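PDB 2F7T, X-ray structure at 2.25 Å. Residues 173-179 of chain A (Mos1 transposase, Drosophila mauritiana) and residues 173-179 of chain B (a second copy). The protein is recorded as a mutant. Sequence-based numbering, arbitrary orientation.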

# COMPACT_ATOMS: atom_id res chain seq x y z
N MET A 173 4.80 4.66 -9.52
CA MET A 173 3.70 4.62 -10.46
C MET A 173 2.31 4.70 -9.79
O MET A 173 1.42 5.33 -10.33
CB MET A 173 3.76 3.32 -11.23
CG MET A 173 2.98 3.30 -12.54
SD MET A 173 3.09 1.72 -13.40
CE MET A 173 1.62 1.00 -12.99
N GLY A 174 2.12 4.00 -8.68
CA GLY A 174 0.79 3.87 -8.05
C GLY A 174 0.23 5.22 -7.63
O GLY A 174 -0.95 5.49 -7.76
N HIS A 175 1.11 6.06 -7.15
CA HIS A 175 0.74 7.40 -6.79
C HIS A 175 0.18 8.18 -7.99
O HIS A 175 -0.90 8.75 -7.89
CB HIS A 175 1.95 8.10 -6.17
CG HIS A 175 2.42 7.43 -4.91
ND1 HIS A 175 1.54 6.83 -4.02
CD2 HIS A 175 3.66 7.26 -4.38
CE1 HIS A 175 2.21 6.35 -2.99
NE2 HIS A 175 3.50 6.58 -3.19
N ALA A 176 0.93 8.21 -9.10
CA ALA A 176 0.53 8.89 -10.32
C ALA A 176 -0.78 8.30 -10.86
O ALA A 176 -1.64 9.05 -11.34
CB ALA A 176 1.63 8.74 -11.33
N LEU A 177 -0.92 6.98 -10.78
CA LEU A 177 -2.08 6.28 -11.28
C LEU A 177 -3.34 6.55 -10.47
O LEU A 177 -4.45 6.32 -10.96
CB LEU A 177 -1.85 4.76 -11.24
CG LEU A 177 -1.01 4.07 -12.32
CD1 LEU A 177 -0.78 2.59 -11.98
CD2 LEU A 177 -1.70 4.15 -13.62
N ALA A 178 -3.17 6.97 -9.21
CA ALA A 178 -4.28 7.22 -8.29
C ALA A 178 -5.20 8.32 -8.91
O ALA A 178 -6.41 8.15 -8.97
CB ALA A 178 -3.74 7.65 -6.91
N GLU A 179 -4.59 9.38 -9.40
CA GLU A 179 -5.23 10.44 -10.13
C GLU A 179 -5.75 10.08 -11.55
O GLU A 179 -6.27 10.97 -12.24
CB GLU A 179 -4.25 11.64 -10.22
CG GLU A 179 -3.82 12.19 -8.85
CD GLU A 179 -4.99 12.61 -7.87
OE1 GLU A 179 -4.65 13.22 -6.81
OE2 GLU A 179 -6.22 12.34 -8.12
N MET B 173 -4.38 10.73 1.04
CA MET B 173 -3.25 11.46 1.60
C MET B 173 -1.88 10.88 1.21
O MET B 173 -0.95 11.63 0.98
CB MET B 173 -3.36 11.42 3.11
CG MET B 173 -2.55 12.48 3.85
SD MET B 173 -2.70 12.37 5.64
CE MET B 173 -1.27 11.57 6.06
N GLY B 174 -1.74 9.55 1.21
CA GLY B 174 -0.44 8.90 1.02
C GLY B 174 0.17 9.24 -0.33
O GLY B 174 1.36 9.44 -0.46
N HIS B 175 -0.69 9.32 -1.32
CA HIS B 175 -0.27 9.72 -2.64
C HIS B 175 0.35 11.12 -2.64
O HIS B 175 1.45 11.30 -3.15
CB HIS B 175 -1.46 9.61 -3.59
CG HIS B 175 -1.98 8.21 -3.71
ND1 HIS B 175 -1.15 7.10 -3.65
CD2 HIS B 175 -3.24 7.73 -3.88
CE1 HIS B 175 -1.87 6.01 -3.81
NE2 HIS B 175 -3.14 6.35 -3.93
N ALA B 176 -0.36 12.11 -2.09
CA ALA B 176 0.09 13.48 -2.00
C ALA B 176 1.38 13.57 -1.18
O ALA B 176 2.29 14.34 -1.54
CB ALA B 176 -0.99 14.30 -1.36
N LEU B 177 1.47 12.79 -0.11
CA LEU B 177 2.61 12.79 0.78
C LEU B 177 3.86 12.19 0.15
O LEU B 177 4.98 12.44 0.62
CB LEU B 177 2.32 11.96 2.04
CG LEU B 177 1.47 12.53 3.18
CD1 LEU B 177 1.17 11.47 4.24
CD2 LEU B 177 2.20 13.65 3.82
N ALA B 178 3.68 11.36 -0.88
CA ALA B 178 4.78 10.68 -1.56
C ALA B 178 5.76 11.74 -2.14
O ALA B 178 6.96 11.65 -1.94
CB ALA B 178 4.23 9.76 -2.68
N GLU B 179 5.21 12.75 -2.79
CA GLU B 179 5.91 13.91 -3.28
C GLU B 179 6.44 14.89 -2.20
O GLU B 179 7.01 15.93 -2.57
CB GLU B 179 4.98 14.66 -4.26
CG GLU B 179 4.55 13.81 -5.48
CD GLU B 179 5.70 13.17 -6.32
OE1 GLU B 179 5.37 12.61 -7.41
OE2 GLU B 179 6.93 13.18 -5.94

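Each stretch continues a helix that begins earlier in its chain, and E179(A) and E179(B) lie in loop. The two copies are related by an exact two-fold axis, so every contact described here occurs twice or lies across the axis itself. The helical character is evident from the backbone torsions, which run from -62/-41 at M173(A) through -59/-53 at H175(A) to -60/-40 at A176(A), and from the hydrogen bonds: L177(A) N donates to M173(A) O at 2.9 Å, a regular i to i-4 bond. Further along, A178(A) N lies 3.0 Å from G174(A) O in a weak bond and 3.2 Å from H175(A) O in a second, i to i-3 bond, so the amide is shared between two carbonyls. Chain B repeats this pattern.

The helix axes approach to 9.2 Å, and their N-to-C directions make an angle of 120°, with a signed crossing angle of -120°. Helices inclined this steeply diverge quickly from their crossing point, which agrees with the small area buried between the stretches, 247 Å² summed over both sides. The backbones come nearest at the histidines, where H175(A) CA and H175(B) CA are 4.9 Å apart. Here the two-fold axis sets each histidine against its own copy.

The central polar contact is a hydrogen bond between the imidazoles, with H175(A) ND1 2.7 Å from H175(B) ND1 and an angle of 153°. The short distance and fairly open angle fit a nitrogen-to-nitrogen bond in which one ring supplies the proton and the other a lone pair. Either could be the donor; because the two partners are symmetry copies, the coordinates cannot distinguish them. The CA-to-CB bonds of both histidines point sideways, and a chi1 of -62° (m) with a chi2 of -34° places each ND1 at the partner. The rings meet rim to rim, with centroids 5.0 Å apart and planes at 64°, and neither lies over the face of the other. This arrangement suits the bond, since the lone pair and N-H of an imidazole lie in the ring plane, and each ND1 accordingly sits at the edge of the opposing ring.

The faces of the rings are engaged differently. A178(A) and A178(B), whose CA-to-CB bonds point toward the other stretch, each bring a methyl over one face of the opposing imidazole: H175(A) CD2 is 3.1 Å from A178(B) CB, and A178(A) CB is equally 3.1 Å from H175(B) CD2. Both pairs are closer than the usual carbon-carbon van der Waals contact, so the methyl is pressed against the ring; the contact is apolar, and unusually short. Over the same face lies a glycine carbonyl, with G174(A) O 4.1 Å from H175(B) CE1, a looser approach that is not a hydrogen bond.

The remaining side chains take little part. The CA-to-CB bonds of A176(A) and A176(B) point away, L177(A) and L177(B) start sideways but their ends lead away, and M173(A) and M173(B) are out of reach of the other stretch. The contact therefore rests chiefly on H175(A), A178(A), H175(B) and A178(B).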